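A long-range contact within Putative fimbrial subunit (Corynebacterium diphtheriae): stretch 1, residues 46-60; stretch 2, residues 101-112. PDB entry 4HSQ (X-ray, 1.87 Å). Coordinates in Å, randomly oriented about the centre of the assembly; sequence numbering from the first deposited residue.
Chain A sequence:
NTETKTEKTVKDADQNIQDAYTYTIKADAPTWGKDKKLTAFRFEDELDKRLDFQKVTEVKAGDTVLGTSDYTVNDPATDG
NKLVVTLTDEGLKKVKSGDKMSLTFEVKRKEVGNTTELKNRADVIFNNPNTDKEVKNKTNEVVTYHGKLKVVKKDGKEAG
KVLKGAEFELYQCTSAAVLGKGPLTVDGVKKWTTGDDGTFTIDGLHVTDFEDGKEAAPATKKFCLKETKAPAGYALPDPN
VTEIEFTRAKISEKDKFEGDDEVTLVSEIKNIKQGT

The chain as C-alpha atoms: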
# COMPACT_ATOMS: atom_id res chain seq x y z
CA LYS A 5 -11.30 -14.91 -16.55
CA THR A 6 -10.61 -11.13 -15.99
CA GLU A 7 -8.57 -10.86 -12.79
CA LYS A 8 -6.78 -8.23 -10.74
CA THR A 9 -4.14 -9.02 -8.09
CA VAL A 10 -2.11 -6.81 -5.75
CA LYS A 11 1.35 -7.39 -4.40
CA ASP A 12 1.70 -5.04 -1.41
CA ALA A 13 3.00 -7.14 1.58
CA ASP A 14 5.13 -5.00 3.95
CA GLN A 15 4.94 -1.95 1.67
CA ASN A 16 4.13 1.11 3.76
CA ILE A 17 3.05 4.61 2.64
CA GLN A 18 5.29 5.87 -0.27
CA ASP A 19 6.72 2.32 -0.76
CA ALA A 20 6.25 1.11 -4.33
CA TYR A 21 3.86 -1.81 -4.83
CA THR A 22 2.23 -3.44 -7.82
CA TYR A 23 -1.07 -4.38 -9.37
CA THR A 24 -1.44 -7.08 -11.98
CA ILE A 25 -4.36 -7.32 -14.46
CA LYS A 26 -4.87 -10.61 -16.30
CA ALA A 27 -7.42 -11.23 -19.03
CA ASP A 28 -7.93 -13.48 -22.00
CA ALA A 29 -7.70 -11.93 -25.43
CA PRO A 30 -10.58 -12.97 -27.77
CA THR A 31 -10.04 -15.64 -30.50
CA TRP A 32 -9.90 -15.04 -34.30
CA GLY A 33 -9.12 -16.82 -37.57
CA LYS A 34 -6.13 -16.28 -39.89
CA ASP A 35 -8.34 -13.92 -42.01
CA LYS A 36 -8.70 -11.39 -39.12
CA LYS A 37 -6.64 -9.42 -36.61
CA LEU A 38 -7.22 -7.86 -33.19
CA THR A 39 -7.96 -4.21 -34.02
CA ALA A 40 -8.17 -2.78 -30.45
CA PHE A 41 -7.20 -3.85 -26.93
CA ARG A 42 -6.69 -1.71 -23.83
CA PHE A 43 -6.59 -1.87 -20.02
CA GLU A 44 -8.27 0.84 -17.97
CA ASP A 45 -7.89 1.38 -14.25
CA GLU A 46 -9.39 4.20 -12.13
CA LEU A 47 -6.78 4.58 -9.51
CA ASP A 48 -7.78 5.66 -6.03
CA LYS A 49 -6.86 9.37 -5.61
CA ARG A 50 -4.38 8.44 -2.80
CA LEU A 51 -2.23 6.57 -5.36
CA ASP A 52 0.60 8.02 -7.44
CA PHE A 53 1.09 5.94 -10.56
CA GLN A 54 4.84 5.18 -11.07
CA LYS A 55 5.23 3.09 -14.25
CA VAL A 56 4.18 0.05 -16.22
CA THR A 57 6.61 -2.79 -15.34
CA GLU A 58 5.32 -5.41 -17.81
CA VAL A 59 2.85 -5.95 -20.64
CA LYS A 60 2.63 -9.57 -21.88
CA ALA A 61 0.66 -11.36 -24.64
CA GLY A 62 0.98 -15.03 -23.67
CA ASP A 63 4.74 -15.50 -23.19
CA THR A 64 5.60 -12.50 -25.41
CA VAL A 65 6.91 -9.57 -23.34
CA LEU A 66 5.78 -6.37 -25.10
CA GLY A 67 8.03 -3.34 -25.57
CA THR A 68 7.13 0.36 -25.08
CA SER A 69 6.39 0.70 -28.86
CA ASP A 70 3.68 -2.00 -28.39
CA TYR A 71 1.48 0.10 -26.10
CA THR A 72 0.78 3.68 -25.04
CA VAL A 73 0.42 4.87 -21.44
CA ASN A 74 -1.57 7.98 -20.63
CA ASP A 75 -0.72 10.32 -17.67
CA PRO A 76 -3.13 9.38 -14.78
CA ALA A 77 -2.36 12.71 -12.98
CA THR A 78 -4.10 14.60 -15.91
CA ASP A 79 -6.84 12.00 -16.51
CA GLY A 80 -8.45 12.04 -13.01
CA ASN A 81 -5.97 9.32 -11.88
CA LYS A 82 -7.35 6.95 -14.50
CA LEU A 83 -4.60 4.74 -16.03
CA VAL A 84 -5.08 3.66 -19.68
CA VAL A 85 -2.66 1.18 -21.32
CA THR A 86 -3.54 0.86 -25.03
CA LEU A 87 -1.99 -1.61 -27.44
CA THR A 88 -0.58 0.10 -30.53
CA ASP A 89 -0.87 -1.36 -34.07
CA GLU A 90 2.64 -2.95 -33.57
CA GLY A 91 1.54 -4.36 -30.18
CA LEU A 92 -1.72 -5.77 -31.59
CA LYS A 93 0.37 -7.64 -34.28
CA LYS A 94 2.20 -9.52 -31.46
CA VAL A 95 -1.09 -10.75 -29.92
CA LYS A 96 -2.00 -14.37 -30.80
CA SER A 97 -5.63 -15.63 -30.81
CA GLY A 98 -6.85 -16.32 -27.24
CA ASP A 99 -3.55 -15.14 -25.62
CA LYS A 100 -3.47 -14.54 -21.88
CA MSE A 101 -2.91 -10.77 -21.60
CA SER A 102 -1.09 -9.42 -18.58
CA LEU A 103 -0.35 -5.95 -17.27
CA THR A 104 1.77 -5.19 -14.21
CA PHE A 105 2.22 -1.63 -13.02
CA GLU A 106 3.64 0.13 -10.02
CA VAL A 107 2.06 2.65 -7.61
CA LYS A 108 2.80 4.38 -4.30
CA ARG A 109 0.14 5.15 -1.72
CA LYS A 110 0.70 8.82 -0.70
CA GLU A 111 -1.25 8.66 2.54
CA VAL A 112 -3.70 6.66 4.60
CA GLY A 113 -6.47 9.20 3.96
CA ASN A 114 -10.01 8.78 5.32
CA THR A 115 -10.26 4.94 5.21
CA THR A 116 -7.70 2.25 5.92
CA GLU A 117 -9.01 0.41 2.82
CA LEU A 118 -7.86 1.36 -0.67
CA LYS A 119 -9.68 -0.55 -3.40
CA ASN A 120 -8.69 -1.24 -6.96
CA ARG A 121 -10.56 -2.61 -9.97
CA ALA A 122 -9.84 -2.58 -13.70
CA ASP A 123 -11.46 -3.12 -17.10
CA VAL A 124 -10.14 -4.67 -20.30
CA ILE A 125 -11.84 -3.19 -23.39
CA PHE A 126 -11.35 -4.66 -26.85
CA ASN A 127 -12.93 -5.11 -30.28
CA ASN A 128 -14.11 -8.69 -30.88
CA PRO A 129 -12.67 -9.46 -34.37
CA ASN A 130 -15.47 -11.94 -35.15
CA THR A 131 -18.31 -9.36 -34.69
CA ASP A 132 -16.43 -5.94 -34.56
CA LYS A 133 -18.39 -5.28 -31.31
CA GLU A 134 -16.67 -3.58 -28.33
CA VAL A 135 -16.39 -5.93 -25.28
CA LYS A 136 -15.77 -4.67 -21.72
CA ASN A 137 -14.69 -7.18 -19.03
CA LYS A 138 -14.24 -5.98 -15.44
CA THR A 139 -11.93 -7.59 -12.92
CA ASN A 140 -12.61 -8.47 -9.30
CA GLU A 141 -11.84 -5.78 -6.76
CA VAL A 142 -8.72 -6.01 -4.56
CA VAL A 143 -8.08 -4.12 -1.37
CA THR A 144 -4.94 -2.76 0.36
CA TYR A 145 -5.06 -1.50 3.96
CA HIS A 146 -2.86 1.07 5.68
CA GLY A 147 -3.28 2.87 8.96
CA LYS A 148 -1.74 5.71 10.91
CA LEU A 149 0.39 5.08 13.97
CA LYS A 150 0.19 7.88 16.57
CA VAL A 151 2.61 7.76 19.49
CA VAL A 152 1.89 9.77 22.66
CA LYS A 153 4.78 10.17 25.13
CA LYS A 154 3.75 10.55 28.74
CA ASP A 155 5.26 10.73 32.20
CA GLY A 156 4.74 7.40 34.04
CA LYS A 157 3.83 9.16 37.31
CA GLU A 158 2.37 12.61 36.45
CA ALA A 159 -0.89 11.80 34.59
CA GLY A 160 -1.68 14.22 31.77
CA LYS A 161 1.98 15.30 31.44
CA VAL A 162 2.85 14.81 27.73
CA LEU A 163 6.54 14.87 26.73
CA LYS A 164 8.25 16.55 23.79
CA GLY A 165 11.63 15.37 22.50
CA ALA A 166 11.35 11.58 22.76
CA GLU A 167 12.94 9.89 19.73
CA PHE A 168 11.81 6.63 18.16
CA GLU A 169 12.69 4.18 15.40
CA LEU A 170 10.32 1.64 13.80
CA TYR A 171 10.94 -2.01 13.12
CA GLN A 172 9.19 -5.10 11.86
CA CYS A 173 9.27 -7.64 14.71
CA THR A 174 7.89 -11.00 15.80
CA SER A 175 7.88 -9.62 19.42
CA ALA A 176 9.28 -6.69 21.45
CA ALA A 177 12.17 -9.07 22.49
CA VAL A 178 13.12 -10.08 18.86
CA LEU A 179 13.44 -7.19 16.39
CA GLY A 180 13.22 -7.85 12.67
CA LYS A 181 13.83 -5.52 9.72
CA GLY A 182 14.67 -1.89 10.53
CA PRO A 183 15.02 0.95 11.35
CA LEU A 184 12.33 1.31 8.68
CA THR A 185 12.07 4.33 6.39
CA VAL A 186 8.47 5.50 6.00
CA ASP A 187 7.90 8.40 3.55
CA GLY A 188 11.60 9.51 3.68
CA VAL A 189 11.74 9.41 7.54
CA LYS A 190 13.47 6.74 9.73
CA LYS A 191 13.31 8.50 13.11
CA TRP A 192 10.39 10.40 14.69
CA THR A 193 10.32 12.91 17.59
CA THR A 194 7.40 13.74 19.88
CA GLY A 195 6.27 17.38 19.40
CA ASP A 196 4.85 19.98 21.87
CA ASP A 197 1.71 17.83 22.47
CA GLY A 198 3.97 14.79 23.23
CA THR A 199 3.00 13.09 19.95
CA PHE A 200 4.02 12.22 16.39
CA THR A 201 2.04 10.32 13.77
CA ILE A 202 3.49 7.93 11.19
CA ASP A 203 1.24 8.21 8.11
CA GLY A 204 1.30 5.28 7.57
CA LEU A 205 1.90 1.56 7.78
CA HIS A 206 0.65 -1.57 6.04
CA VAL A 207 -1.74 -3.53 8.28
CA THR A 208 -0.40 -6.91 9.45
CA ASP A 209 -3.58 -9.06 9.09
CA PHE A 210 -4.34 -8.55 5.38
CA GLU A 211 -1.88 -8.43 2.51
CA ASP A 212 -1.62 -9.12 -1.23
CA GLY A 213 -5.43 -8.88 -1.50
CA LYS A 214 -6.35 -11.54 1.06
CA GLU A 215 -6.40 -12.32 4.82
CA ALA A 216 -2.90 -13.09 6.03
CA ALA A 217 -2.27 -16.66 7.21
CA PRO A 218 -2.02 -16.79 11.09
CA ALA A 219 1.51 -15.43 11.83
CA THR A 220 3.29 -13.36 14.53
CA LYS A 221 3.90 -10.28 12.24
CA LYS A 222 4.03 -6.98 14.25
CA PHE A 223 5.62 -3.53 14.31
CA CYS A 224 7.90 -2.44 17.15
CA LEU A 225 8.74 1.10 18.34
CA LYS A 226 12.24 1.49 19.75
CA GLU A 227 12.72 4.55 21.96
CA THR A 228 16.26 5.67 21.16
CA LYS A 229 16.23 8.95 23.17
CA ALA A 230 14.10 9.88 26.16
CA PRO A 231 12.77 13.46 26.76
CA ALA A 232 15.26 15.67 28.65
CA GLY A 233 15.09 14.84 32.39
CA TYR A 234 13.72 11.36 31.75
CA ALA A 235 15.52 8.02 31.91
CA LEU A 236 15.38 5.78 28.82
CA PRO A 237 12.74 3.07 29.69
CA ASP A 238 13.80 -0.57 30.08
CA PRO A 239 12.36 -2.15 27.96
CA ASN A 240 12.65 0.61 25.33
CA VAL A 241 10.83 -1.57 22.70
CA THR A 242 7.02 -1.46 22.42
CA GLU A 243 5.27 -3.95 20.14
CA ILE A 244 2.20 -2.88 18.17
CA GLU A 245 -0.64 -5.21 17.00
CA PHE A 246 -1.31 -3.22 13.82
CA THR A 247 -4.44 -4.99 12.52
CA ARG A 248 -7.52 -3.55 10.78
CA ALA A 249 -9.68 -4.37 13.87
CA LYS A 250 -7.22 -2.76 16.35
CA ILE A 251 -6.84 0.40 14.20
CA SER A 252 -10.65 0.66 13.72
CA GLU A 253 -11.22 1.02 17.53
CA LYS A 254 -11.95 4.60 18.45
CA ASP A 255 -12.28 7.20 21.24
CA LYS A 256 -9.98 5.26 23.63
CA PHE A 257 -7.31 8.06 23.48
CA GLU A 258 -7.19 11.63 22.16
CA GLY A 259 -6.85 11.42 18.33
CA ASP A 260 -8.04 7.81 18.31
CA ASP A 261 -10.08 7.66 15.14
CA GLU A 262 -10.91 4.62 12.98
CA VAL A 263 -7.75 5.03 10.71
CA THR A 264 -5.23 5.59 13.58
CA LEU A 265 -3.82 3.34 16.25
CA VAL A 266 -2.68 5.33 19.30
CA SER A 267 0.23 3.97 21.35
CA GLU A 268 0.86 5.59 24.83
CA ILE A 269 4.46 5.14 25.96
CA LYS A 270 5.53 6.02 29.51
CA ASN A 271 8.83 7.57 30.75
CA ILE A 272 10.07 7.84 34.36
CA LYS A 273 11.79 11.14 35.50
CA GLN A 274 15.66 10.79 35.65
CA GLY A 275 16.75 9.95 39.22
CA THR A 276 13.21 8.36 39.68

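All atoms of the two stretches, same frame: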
# COMPACT_ATOMS: atom_id res chain seq x y z
N GLU A 46 -9.12 2.97 -12.89
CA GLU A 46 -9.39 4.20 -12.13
C GLU A 46 -8.69 4.08 -10.82
O GLU A 46 -9.13 3.35 -9.92
CB GLU A 46 -10.90 4.40 -11.92
CG GLU A 46 -11.67 4.69 -13.20
CD GLU A 46 -13.16 4.86 -12.96
OE1 GLU A 46 -13.55 5.89 -12.35
OE2 GLU A 46 -13.93 3.95 -13.33
N LEU A 47 -7.55 4.71 -10.73
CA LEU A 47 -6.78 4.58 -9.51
C LEU A 47 -7.32 5.46 -8.43
O LEU A 47 -7.66 6.62 -8.68
CB LEU A 47 -5.31 4.94 -9.78
CG LEU A 47 -4.60 4.08 -10.82
CD1 LEU A 47 -3.21 4.62 -11.07
CD2 LEU A 47 -4.54 2.60 -10.37
N ASP A 48 -7.38 4.90 -7.22
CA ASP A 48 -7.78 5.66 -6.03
C ASP A 48 -6.90 6.93 -5.99
O ASP A 48 -5.70 6.88 -6.32
CB ASP A 48 -7.61 4.80 -4.77
CG ASP A 48 -8.04 5.51 -3.50
OD1 ASP A 48 -9.10 5.14 -2.95
OD2 ASP A 48 -7.33 6.43 -3.06
N LYS A 49 -7.52 8.06 -5.63
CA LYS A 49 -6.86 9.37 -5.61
C LYS A 49 -5.64 9.43 -4.66
O LYS A 49 -4.78 10.27 -4.86
CB LYS A 49 -7.87 10.48 -5.27
CG LYS A 49 -8.96 10.70 -6.34
CD LYS A 49 -8.47 11.17 -7.73
CE LYS A 49 -8.40 12.67 -7.88
NZ LYS A 49 -7.91 13.08 -9.22
N ARG A 50 -5.53 8.50 -3.71
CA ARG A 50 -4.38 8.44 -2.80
C ARG A 50 -3.18 7.75 -3.47
O ARG A 50 -2.11 7.70 -2.90
CB ARG A 50 -4.78 7.70 -1.50
CG ARG A 50 -5.82 8.51 -0.70
CD ARG A 50 -6.43 7.66 0.41
NE ARG A 50 -7.31 6.63 -0.16
CZ ARG A 50 -8.01 5.77 0.55
NH1 ARG A 50 -7.93 5.78 1.87
NH2 ARG A 50 -8.76 4.85 -0.05
N LEU A 51 -3.36 7.23 -4.69
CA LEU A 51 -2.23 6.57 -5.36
C LEU A 51 -1.57 7.49 -6.32
O LEU A 51 -2.25 8.26 -6.98
CB LEU A 51 -2.68 5.34 -6.12
CG LEU A 51 -3.29 4.18 -5.29
CD1 LEU A 51 -3.79 3.08 -6.22
CD2 LEU A 51 -2.27 3.66 -4.24
N ASP A 52 -0.23 7.37 -6.42
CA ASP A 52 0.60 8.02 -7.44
C ASP A 52 1.08 6.93 -8.34
O ASP A 52 1.89 6.09 -7.90
CB ASP A 52 1.82 8.74 -6.84
CG ASP A 52 1.52 10.06 -6.17
OD1 ASP A 52 0.57 10.76 -6.61
OD2 ASP A 52 2.28 10.44 -5.26
N PHE A 53 0.61 6.91 -9.59
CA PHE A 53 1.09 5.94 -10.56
C PHE A 53 2.59 6.17 -10.79
O PHE A 53 3.01 7.32 -10.92
CB PHE A 53 0.30 6.12 -11.89
CG PHE A 53 0.88 5.37 -13.05
CD1 PHE A 53 0.74 3.99 -13.16
CD2 PHE A 53 1.59 6.04 -14.04
CE1 PHE A 53 1.31 3.29 -14.23
CE2 PHE A 53 2.13 5.35 -15.13
CZ PHE A 53 1.99 3.98 -15.22
N GLN A 54 3.39 5.11 -10.84
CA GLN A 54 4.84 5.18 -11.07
C GLN A 54 5.17 4.84 -12.52
O GLN A 54 5.66 5.69 -13.26
CB GLN A 54 5.61 4.23 -10.13
CG GLN A 54 5.33 4.45 -8.63
CD GLN A 54 5.65 5.85 -8.19
OE1 GLN A 54 4.78 6.65 -7.82
NE2 GLN A 54 6.90 6.17 -8.22
N LYS A 55 4.89 3.58 -12.92
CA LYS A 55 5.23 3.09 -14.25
C LYS A 55 4.61 1.75 -14.51
O LYS A 55 4.25 1.03 -13.58
CB LYS A 55 6.79 2.95 -14.39
CG LYS A 55 7.43 1.93 -13.40
CD LYS A 55 8.91 1.66 -13.68
CE LYS A 55 9.49 0.71 -12.64
NZ LYS A 55 9.85 1.39 -11.36
N VAL A 56 4.56 1.39 -15.80
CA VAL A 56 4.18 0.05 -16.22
C VAL A 56 5.47 -0.75 -16.08
O VAL A 56 6.52 -0.23 -16.45
CB VAL A 56 3.62 0.04 -17.68
CG1 VAL A 56 3.51 -1.39 -18.24
CG2 VAL A 56 2.28 0.78 -17.75
N THR A 57 5.41 -1.95 -15.50
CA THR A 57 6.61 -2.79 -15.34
C THR A 57 6.59 -3.90 -16.39
O THR A 57 7.66 -4.34 -16.85
CB THR A 57 6.74 -3.36 -13.92
OG1 THR A 57 5.64 -4.20 -13.68
CG2 THR A 57 6.77 -2.29 -12.84
N GLU A 58 5.40 -4.36 -16.78
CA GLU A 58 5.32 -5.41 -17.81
C GLU A 58 3.98 -5.46 -18.48
O GLU A 58 2.95 -5.32 -17.83
CB GLU A 58 5.63 -6.80 -17.19
CG GLU A 58 5.56 -7.95 -18.18
CD GLU A 58 5.77 -9.27 -17.47
OE1 GLU A 58 4.80 -9.76 -16.84
OE2 GLU A 58 6.91 -9.78 -17.48
N VAL A 59 4.01 -5.67 -19.80
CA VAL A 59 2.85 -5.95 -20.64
C VAL A 59 3.20 -7.24 -21.38
O VAL A 59 4.24 -7.29 -22.04
CB VAL A 59 2.43 -4.82 -21.62
CG1 VAL A 59 1.15 -5.22 -22.33
CG2 VAL A 59 2.21 -3.49 -20.89
N LYS A 60 2.39 -8.28 -21.23
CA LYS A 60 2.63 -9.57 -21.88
C LYS A 60 1.43 -10.05 -22.67
O LYS A 60 0.29 -9.89 -22.21
CB LYS A 60 2.94 -10.65 -20.82
CG LYS A 60 4.38 -10.80 -20.41
CD LYS A 60 4.51 -11.90 -19.36
CE LYS A 60 4.99 -13.22 -19.91
NZ LYS A 60 5.27 -14.19 -18.82
N MSE A 101 -3.45 -12.12 -21.68
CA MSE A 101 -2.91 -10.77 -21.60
C MSE A 101 -2.57 -10.47 -20.15
O MSE A 101 -3.33 -10.82 -19.24
CB MSE A 101 -3.92 -9.73 -22.12
CG MSE A 101 -4.45 -10.04 -23.50
SE MSE A 101 -3.02 -10.16 -24.78
CE MSE A 101 -2.26 -8.37 -24.65
N SER A 102 -1.48 -9.75 -19.94
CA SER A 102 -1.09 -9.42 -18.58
C SER A 102 -0.52 -8.03 -18.52
O SER A 102 0.26 -7.65 -19.39
CB SER A 102 -0.08 -10.43 -18.05
OG SER A 102 0.16 -10.22 -16.66
N LEU A 103 -0.90 -7.28 -17.49
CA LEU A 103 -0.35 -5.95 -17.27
C LEU A 103 0.05 -5.83 -15.83
O LEU A 103 -0.79 -6.00 -14.96
CB LEU A 103 -1.38 -4.83 -17.63
CG LEU A 103 -1.07 -3.41 -17.07
CD1 LEU A 103 0.18 -2.80 -17.75
CD2 LEU A 103 -2.27 -2.47 -17.18
N THR A 104 1.31 -5.46 -15.57
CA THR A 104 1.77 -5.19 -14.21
C THR A 104 2.24 -3.75 -14.16
O THR A 104 3.03 -3.31 -15.02
CB THR A 104 2.89 -6.17 -13.74
OG1 THR A 104 2.36 -7.50 -13.75
CG2 THR A 104 3.34 -5.87 -12.29
N PHE A 105 1.79 -3.02 -13.15
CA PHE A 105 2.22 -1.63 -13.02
C PHE A 105 2.44 -1.32 -11.56
O PHE A 105 1.91 -1.99 -10.67
CB PHE A 105 1.24 -0.64 -13.68
CG PHE A 105 -0.13 -0.58 -13.04
CD1 PHE A 105 -0.42 0.40 -12.09
CD2 PHE A 105 -1.16 -1.41 -13.48
CE1 PHE A 105 -1.69 0.45 -11.50
CE2 PHE A 105 -2.43 -1.35 -12.89
CZ PHE A 105 -2.68 -0.42 -11.91
N GLU A 106 3.21 -0.27 -11.33
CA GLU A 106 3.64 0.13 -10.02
C GLU A 106 3.00 1.43 -9.58
O GLU A 106 2.85 2.36 -10.36
CB GLU A 106 5.15 0.25 -10.08
CG GLU A 106 5.86 0.55 -8.77
CD GLU A 106 7.32 0.84 -9.05
OE1 GLU A 106 8.06 -0.11 -9.39
OE2 GLU A 106 7.71 2.02 -9.00
N VAL A 107 2.65 1.48 -8.27
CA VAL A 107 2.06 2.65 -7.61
C VAL A 107 2.72 2.89 -6.27
O VAL A 107 3.40 1.98 -5.73
CB VAL A 107 0.50 2.47 -7.42
CG1 VAL A 107 -0.24 2.42 -8.76
CG2 VAL A 107 0.17 1.25 -6.55
N LYS A 108 2.45 4.05 -5.68
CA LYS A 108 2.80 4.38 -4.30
C LYS A 108 1.58 4.98 -3.66
O LYS A 108 0.96 5.86 -4.27
CB LYS A 108 3.98 5.38 -4.16
CG LYS A 108 5.33 4.78 -4.60
CD LYS A 108 6.46 5.82 -4.52
CE LYS A 108 7.75 5.20 -5.05
NZ LYS A 108 8.89 6.16 -5.05
N ARG A 109 1.26 4.55 -2.45
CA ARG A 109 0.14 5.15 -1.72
C ARG A 109 0.69 6.36 -0.97
O ARG A 109 1.60 6.21 -0.17
CB ARG A 109 -0.51 4.14 -0.78
CG ARG A 109 -1.74 4.71 -0.08
CD ARG A 109 -2.31 3.64 0.81
NE ARG A 109 -3.44 4.11 1.59
CZ ARG A 109 -4.35 3.29 2.11
NH1 ARG A 109 -4.25 1.98 1.91
NH2 ARG A 109 -5.37 3.77 2.80
N LYS A 110 0.16 7.57 -1.26
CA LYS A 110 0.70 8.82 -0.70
C LYS A 110 0.37 9.02 0.75
O LYS A 110 1.06 9.78 1.45
CB LYS A 110 0.13 10.06 -1.44
CG LYS A 110 0.33 10.11 -2.92
CD LYS A 110 -0.30 11.40 -3.46
CE LYS A 110 -1.65 11.14 -4.08
NZ LYS A 110 -2.25 12.39 -4.63
N GLU A 111 -0.76 8.47 1.18
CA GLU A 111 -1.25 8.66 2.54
C GLU A 111 -2.31 7.66 2.88
O GLU A 111 -2.89 7.05 1.98
CB GLU A 111 -1.89 10.08 2.67
CG GLU A 111 -3.08 10.29 1.75
CD GLU A 111 -3.80 11.62 1.93
OE1 GLU A 111 -3.77 12.19 3.05
OE2 GLU A 111 -4.46 12.05 0.95
N VAL A 112 -2.61 7.52 4.17
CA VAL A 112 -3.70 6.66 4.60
C VAL A 112 -5.03 7.28 4.12
O VAL A 112 -5.86 6.60 3.54
CB VAL A 112 -3.65 6.48 6.14
CG1 VAL A 112 -4.94 5.87 6.69
CG2 VAL A 112 -2.43 5.64 6.53
O HOH W 1 -2.55 10.92 -7.21
O HOH W 2 2.44 -8.60 -16.32

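Most of the hydrogen bonds between the stretches join backbone to backbone. Strands 51-60 and 101-109 run antiparallel, and pairs of short amide-carbonyl bonds close rings between them: Asp-52 N to Lys-108 O is 2.9 Å and Lys-108 N to Asp-52 O 3.1 Å, while at the far end Lys-60 N to Ser-102 O and Ser-102 N to Lys-60 O are both 2.9 Å. The ladder slips by one residue between Val-56 and Glu-58, a beta bulge. There Thr-104 O accepts from two successive amides, Thr-57 N at 2.8 Å and Glu-58 N at 3.1 Å, so one carbonyl serves both residues of the slip.

Beyond the strand, Lys-110 N donates to Arg-50 O (2.8 Å). Arg-50, in a type I turn from Asp-48 to Leu-51, suits this corner because its guanidinium has several donors: NE binds Asp-48 OD2 (2.9 Å) in a salt bridge, and NH1 reaches Val-112 O (2.8 Å). Arg-109 NH2 binds that same carbonyl oxygen (3.0 Å), so a shared acceptor lies beside two like charges, with Arg-50 NH1 and Arg-109 NH2 3.4 Å apart.

On the face bearing Asp-52, Glu-58 and Lys-60, polar side chains pair across the strands. Lys-55 NZ forms a salt bridge with Glu-106 OE1 (3.1 Å), and, from the loop just past the strand, Lys-110 NZ makes a longer salt bridge to Asp-52 OD1 (3.8 Å). A water bridges Glu-58 OE1 (2.7 Å), Ser-102 OG (2.8 Å) and Thr-104 OG1 (2.8 Å), using the small hydroxyl side chains.

The other face is mainly apolar, where largely buried aliphatic and aromatic side chains gain by packing together away from water. Val-56 CG1 and Val-59 CG2 both pack on Leu-103 CD1, at 3.6 and 3.8 Å. Phe-105 CD1 meets the edge of the Phe-53 ring at CD1 (3.9 Å), and Leu-47 CD2 reaches Phe-105 CE1 (3.7 Å) from before the strand. Leu-51 CD2 against Val-107 CG2 (4.1 Å) extends this branched and aromatic packing.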